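Local coordinates for putative carboxynorspermidine decarboxylase protein (PDB 3MT1) that probably catalyses the pyridoxal phosphate-dependent decarboxylation of carboxynorspermidine and carboxyspermidine, yielding the polyamines norspermidine and spermidine, at residues B[19-24]-B[200-205]; B[79-84]-B[105-110]. One frame throughout, in Å; residues are numbered along the deposited sequence.

Contact 1 and contact 2 share no helix or loop, and their centres lie about 34 Å apart, yet along the chain contact 2 is nested inside the loop that contact 1 closes. Both are partly buried and both belong to the parallel barrel with its surrounding helices. Contact 1 lies nearer the centre of the chain: helix 11-28 is pinned to a loop close to the predicted substrate site by a true salt bridge, a hydrogen bond and buried apolar groups. Contact 2 sits farther out, where 79-84 and 105-110 meet through CB of Tyr81 against the Phe107 ring and a long ion pair, and where the second subunit takes up the arginine.

Contact 1. Residues B[19-24]-B[200-205]; sequences ERIAHV and IHFTGD
Charge and hydrogen bonding come together at a single nitrogen, NH1 of Arg20. From helix 11-28 the arginine runs extended from CG to NE, CG beside the backbone N (chi1 -55°), and brings the edge of its guanidinium to Thr203 and Asp205, in the loop before helix 209-223. There NH1 forms a salt bridge to Asp205 OD1 at 2.7 Å, meeting the anti lone pair of that oxygen. The same nitrogen donates to Thr203 O at 3.1 Å, from above the carbonyl plane. NH2 adds a weak, bent bond to Asp205 OD1 at 3.4 Å. The guanidinium and carboxylate planes stand 76° apart, so the pair is not a flat two-pronged one. An alanine in place of Arg20 would probably let this part of the loop drift from the helix, since the salt bridge and the grip on Thr203 O would both go.

Apolar contacts fill in behind. Val24 CG2 presses on Phe202 CD1 at 3.7 Å, while the side chains of Ile21 and Phe202 cross at about a right angle, with Ile21 CG1 4.1 Å from Phe202 CE1. Ile21 CG1 also lies 3.8 Å from Thr203 CG2, the two side chains running alongside each other. Phe202 in turn meets the ring of Phe212 on helix 209-223.

The loop, which follows strand 193-195 of the barrel, contains a type I turn from His201 to Gly204. Thr203 OG1 is hydrogen-bonded to Ala234 O, and the Thr203 side chain lies about 7 Å from that of Glu233, a predicted substrate-binding residue. The chemistry thus implies a loop anchored twice, by charge at the more exposed Asp205 and by buried hydrocarbon at Phe202 and Thr203.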
loop_
_atom_site.group_PDB
_atom_site.type_symbol
_atom_site.label_atom_id
_atom_site.label_comp_id
_atom_site.label_asym_id
_atom_site.label_seq_id
_atom_site.Cartn_x
_atom_site.Cartn_y
_atom_site.Cartn_z
ATOM N N GLU B 19 0.170 -11.586 28.276
ATOM C CA GLU B 19 0.592 -12.273 29.488
ATOM C C GLU B 19 1.924 -12.983 29.314
ATOM O O GLU B 19 2.676 -13.152 30.284
ATOM C CB GLU B 19 -0.438 -13.294 29.921
ATOM C CG GLU B 19 -1.782 -12.720 30.242
ATOM C CD GLU B 19 -2.847 -13.798 30.394
ATOM O OE1 GLU B 19 -2.792 -14.853 29.705
ATOM O OE2 GLU B 19 -3.758 -13.589 31.212
ATOM N N ARG B 20 2.227 -13.408 28.096
ATOM C CA ARG B 20 3.466 -14.158 27.890
ATOM C C ARG B 20 4.637 -13.183 27.849
ATOM O O ARG B 20 5.710 -13.453 28.382
ATOM C CB ARG B 20 3.380 -15.016 26.638
ATOM C CG ARG B 20 2.174 -15.929 26.654
ATOM C CD ARG B 20 2.070 -16.737 25.383
ATOM N NE ARG B 20 1.287 -17.935 25.615
ATOM C CZ ARG B 20 1.151 -18.931 24.753
ATOM N NH1 ARG B 20 1.731 -18.874 23.560
ATOM N NH2 ARG B 20 0.414 -19.974 25.081
ATOM N N ILE B 21 4.391 -12.029 27.240
ATOM C CA ILE B 21 5.287 -10.880 27.333
ATOM C C ILE B 21 5.635 -10.473 28.798
ATOM O O ILE B 21 6.805 -10.483 29.183
ATOM C CB ILE B 21 4.731 -9.686 26.490
ATOM C CG1 ILE B 21 4.854 -10.047 25.001
ATOM C CG2 ILE B 21 5.467 -8.390 26.825
ATOM C CD1 ILE B 21 4.513 -8.976 24.016
ATOM N N ALA B 22 4.628 -10.144 29.598
ATOM C CA ALA B 22 4.808 -9.868 31.028
ATOM C C ALA B 22 5.693 -10.949 31.741
ATOM O O ALA B 22 6.680 -10.634 32.438
ATOM C CB ALA B 22 3.456 -9.761 31.685
ATOM N N HIS B 23 5.337 -12.217 31.542
ATOM C CA HIS B 23 6.096 -13.346 32.078
ATOM C C HIS B 23 7.591 -13.182 31.735
ATOM O O HIS B 23 8.436 -13.222 32.611
ATOM C CB HIS B 23 5.511 -14.640 31.509
ATOM C CG HIS B 23 6.194 -15.879 31.973
ATOM N ND1 HIS B 23 5.750 -16.611 33.053
ATOM C CD2 HIS B 23 7.278 -16.532 31.493
ATOM C CE1 HIS B 23 6.540 -17.657 33.224
ATOM N NE2 HIS B 23 7.475 -17.631 32.291
ATOM N N VAL B 24 7.902 -12.929 30.467
ATOM C CA VAL B 24 9.278 -12.684 30.066
ATOM C C VAL B 24 9.880 -11.482 30.803
ATOM O O VAL B 24 10.983 -11.579 31.326
ATOM C CB VAL B 24 9.394 -12.451 28.550
ATOM C CG1 VAL B 24 10.753 -11.818 28.196
ATOM C CG2 VAL B 24 9.138 -13.750 27.780
ATOM N N ILE B 200 11.838 -11.755 17.024
ATOM C CA ILE B 200 12.006 -12.946 17.892
ATOM C C ILE B 200 10.648 -13.450 18.362
ATOM O O ILE B 200 9.977 -12.763 19.145
ATOM C CB ILE B 200 12.905 -12.674 19.191
ATOM C CG1 ILE B 200 14.128 -11.794 18.894
ATOM C CG2 ILE B 200 13.334 -14.014 19.873
ATOM C CD1 ILE B 200 14.683 -11.079 20.148
ATOM N N HIS B 201 10.273 -14.653 17.940
ATOM C CA HIS B 201 8.902 -15.147 18.154
ATOM C C HIS B 201 8.734 -15.900 19.466
ATOM O O HIS B 201 8.382 -17.095 19.471
ATOM C CB HIS B 201 8.446 -15.995 16.956
ATOM C CG HIS B 201 7.003 -15.814 16.605
ATOM N ND1 HIS B 201 6.023 -16.711 16.984
ATOM C CD2 HIS B 201 6.369 -14.827 15.926
ATOM C CE1 HIS B 201 4.852 -16.296 16.535
ATOM N NE2 HIS B 201 5.035 -15.149 15.895
ATOM N N PHE B 202 8.992 -15.196 20.579
ATOM C CA PHE B 202 8.934 -15.813 21.906
ATOM C C PHE B 202 7.542 -15.999 22.500
ATOM O O PHE B 202 7.394 -16.667 23.521
ATOM C CB PHE B 202 9.865 -15.133 22.903
ATOM C CG PHE B 202 9.563 -13.697 23.131
ATOM C CD1 PHE B 202 8.701 -13.314 24.161
ATOM C CD2 PHE B 202 10.146 -12.722 22.331
ATOM C CE1 PHE B 202 8.419 -11.985 24.390
ATOM C CE2 PHE B 202 9.859 -11.377 22.543
ATOM C CZ PHE B 202 8.990 -11.004 23.585
ATOM N N THR B 203 6.538 -15.419 21.858
ATOM C CA THR B 203 5.131 -15.617 22.211
ATOM C C THR B 203 4.492 -16.807 21.469
ATOM O O THR B 203 3.301 -17.088 21.646
ATOM C CB THR B 203 4.258 -14.336 21.910
ATOM O OG1 THR B 203 4.360 -13.986 20.521
ATOM C CG2 THR B 203 4.682 -13.142 22.769
ATOM N N GLY B 204 5.257 -17.498 20.631
ATOM C CA GLY B 204 4.710 -18.657 19.954
ATOM C C GLY B 204 4.396 -19.768 20.942
ATOM O O GLY B 204 5.009 -19.870 22.017
ATOM N N ASP B 205 3.429 -20.610 20.612
ATOM C CA ASP B 205 3.155 -21.730 21.502
ATOM C C ASP B 205 4.399 -22.621 21.454
ATOM O O ASP B 205 4.976 -22.799 20.376
ATOM C CB ASP B 205 1.886 -22.488 21.075
ATOM C CG ASP B 205 0.629 -21.608 21.094
ATOM O OD1 ASP B 205 0.607 -20.547 21.778
ATOM O OD2 ASP B 205 -0.350 -21.981 20.410
#

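Contact 2. Residues B[79-84]-B[105-110]; sequences VAYGDN and ERFADK
NH2 of Arg106 is held by one hydrogen bond and one long ion pair: it is hydrogen-bonded to Leu247 O of the second subunit, and it forms the ion pair with Asp83 OD2 of its own chain, 3.9 Å from NH2. A third oxygen, Tyr81 O, stands 3.6 Å from NH2 without making a hydrogen bond. CG of Arg106 is anti to the backbone N, and the chain is bent at chi3 (102°), which helps carry the guanidinium across to the start of helix 83-92. Asp83 and Arg106 cross at about a right angle, yet their carboxylate and guanidinium planes are only 13° apart. The oxygens of both subunits near NH2 would probably stabilise the delocalised charge of the guanidinium.

In the eight-stranded parallel barrel, the fold of class-II decarboxylases of this family, strands 73-77 and 95-98 are neighbours. Residues 79-84 lead from the first into helix 83-92, whereas 105-110 begin in the last residues of helix 101-107, which follows the second strand, and continue past it. The contact therefore ties together adjacent parts of the barrel's outer layer, at the face where the homodimer forms; Ala80 O is also hydrogen-bonded to Lys293 NZ of the second subunit.

Between the two segments the apolar weight falls on Phe107. Its CE2 touches CB of Tyr81 at 3.5 Å, and its CZ lies 3.6 Å from Tyr81 O. Arg106 CB lies above one face of the Phe107 ring, offset toward the rim. The Tyr81 ring leads away from this meeting: Tyr81 OH is hydrogen-bonded to Ile97 O, and the backbone N of Tyr81 donates to Gln103 OE1. Ile86 of helix 83-92 packs against both aromatic residues.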
loop_
_atom_site.group_PDB
_atom_site.type_symbol
_atom_site.label_atom_id
_atom_site.label_comp_id
_atom_site.label_asym_id
_atom_site.label_seq_id
_atom_site.Cartn_x
_atom_site.Cartn_y
_atom_site.Cartn_z
ATOM N N VAL B 79 16.245 5.998 10.080
ATOM C CA VAL B 79 17.357 5.834 9.168
ATOM C C VAL B 79 17.973 7.207 8.905
ATOM O O VAL B 79 19.188 7.338 8.892
ATOM C CB VAL B 79 16.898 5.139 7.876
ATOM C CG1 VAL B 79 17.982 5.082 6.899
ATOM C CG2 VAL B 79 16.467 3.729 8.185
ATOM N N ALA B 80 17.144 8.236 8.773
ATOM C CA ALA B 80 17.637 9.603 8.560
ATOM C C ALA B 80 16.713 10.657 9.173
ATOM O O ALA B 80 15.592 10.838 8.663
ATOM C CB ALA B 80 17.787 9.859 7.073
ATOM N N TYR B 81 17.137 11.356 10.236
ATOM C CA TYR B 81 16.240 12.387 10.816
ATOM C C TYR B 81 16.186 13.627 9.959
ATOM O O TYR B 81 17.165 13.993 9.352
ATOM C CB TYR B 81 16.593 12.782 12.253
ATOM C CG TYR B 81 16.342 11.693 13.216
ATOM C CD1 TYR B 81 17.381 10.830 13.595
ATOM C CD2 TYR B 81 15.059 11.471 13.730
ATOM C CE1 TYR B 81 17.145 9.778 14.474
ATOM C CE2 TYR B 81 14.818 10.426 14.618
ATOM C CZ TYR B 81 15.859 9.582 14.979
ATOM O OH TYR B 81 15.640 8.527 15.831
ATOM N N GLY B 82 15.022 14.259 9.919
ATOM C CA GLY B 82 14.856 15.537 9.283
ATOM C C GLY B 82 15.078 16.583 10.347
ATOM O O GLY B 82 14.647 16.403 11.507
ATOM N N ASP B 83 15.768 17.659 9.948
ATOM C CA ASP B 83 16.070 18.819 10.787
ATOM C C ASP B 83 14.800 19.564 11.224
ATOM O O ASP B 83 14.691 20.031 12.372
ATOM C CB ASP B 83 17.007 19.774 10.042
ATOM C CG ASP B 83 18.036 19.043 9.169
ATOM O OD1 ASP B 83 19.262 19.319 9.343
ATOM O OD2 ASP B 83 17.611 18.196 8.305
ATOM N N ASN B 84 13.839 19.662 10.314
ATOM C CA ASN B 84 12.552 20.254 10.618
ATOM C C ASN B 84 11.694 19.348 11.519
ATOM O O ASN B 84 10.565 19.712 11.844
ATOM C CB ASN B 84 11.798 20.568 9.305
ATOM C CG ASN B 84 11.310 19.289 8.575
ATOM O OD1 ASN B 84 11.945 18.217 8.639
ATOM N ND2 ASN B 84 10.172 19.404 7.894
ATOM N N GLU B 105 26.508 12.749 15.338
ATOM C CA GLU B 105 27.270 13.990 15.375
ATOM C C GLU B 105 26.360 15.138 14.990
ATOM O O GLU B 105 26.368 16.188 15.615
ATOM C CB GLU B 105 28.452 13.910 14.434
ATOM C CG GLU B 105 29.678 13.225 15.031
ATOM C CD GLU B 105 30.808 13.052 14.007
ATOM O OE1 GLU B 105 30.489 12.906 12.797
ATOM O OE2 GLU B 105 32.008 13.054 14.398
ATOM N N ARG B 106 25.517 14.906 13.988
ATOM C CA ARG B 106 24.658 15.955 13.475
ATOM C C ARG B 106 23.615 16.413 14.479
ATOM O O ARG B 106 23.282 17.592 14.542
ATOM C CB ARG B 106 23.971 15.497 12.211
ATOM C CG ARG B 106 23.671 16.638 11.304
ATOM C CD ARG B 106 23.517 16.172 9.894
ATOM N NE ARG B 106 22.102 16.089 9.542
ATOM C CZ ARG B 106 21.635 15.439 8.479
ATOM N NH1 ARG B 106 22.475 14.796 7.682
ATOM N NH2 ARG B 106 20.324 15.411 8.225
ATOM N N PHE B 107 23.110 15.479 15.272
ATOM C CA PHE B 107 21.937 15.754 16.075
ATOM C C PHE B 107 22.191 15.704 17.565
ATOM O O PHE B 107 21.334 16.079 18.340
ATOM C CB PHE B 107 20.795 14.823 15.666
ATOM C CG PHE B 107 20.299 15.070 14.275
ATOM C CD1 PHE B 107 19.871 16.340 13.894
ATOM C CD2 PHE B 107 20.253 14.042 13.345
ATOM C CE1 PHE B 107 19.407 16.580 12.599
ATOM C CE2 PHE B 107 19.799 14.274 12.047
ATOM C CZ PHE B 107 19.378 15.541 11.672
ATOM N N ALA B 108 23.383 15.258 17.945
ATOM C CA ALA B 108 23.847 15.269 19.343
ATOM C C ALA B 108 23.298 16.438 20.154
ATOM O O ALA B 108 22.607 16.218 21.160
ATOM C CB ALA B 108 25.346 15.287 19.392
ATOM N N ASP B 109 23.593 17.668 19.716
ATOM C CA ASP B 109 23.159 18.874 20.438
ATOM C C ASP B 109 21.668 18.920 20.742
ATOM O O ASP B 109 21.270 19.126 21.884
ATOM C CB ASP B 109 23.615 20.158 19.734
ATOM C CG ASP B 109 24.999 20.563 20.141
ATOM O OD1 ASP B 109 25.483 20.054 21.166
ATOM O OD2 ASP B 109 25.613 21.394 19.453
ATOM N N LYS B 110 20.849 18.709 19.728
ATOM C CA LYS B 110 19.402 18.722 19.895
ATOM C C LYS B 110 18.867 17.609 20.820
ATOM O O LYS B 110 17.883 17.818 21.545
ATOM C CB LYS B 110 18.737 18.685 18.529
ATOM C CG LYS B 110 18.630 20.051 17.924
ATOM C CD LYS B 110 18.672 19.988 16.409
ATOM C CE LYS B 110 18.137 21.278 15.755
ATOM N NZ LYS B 110 18.461 22.479 16.578
#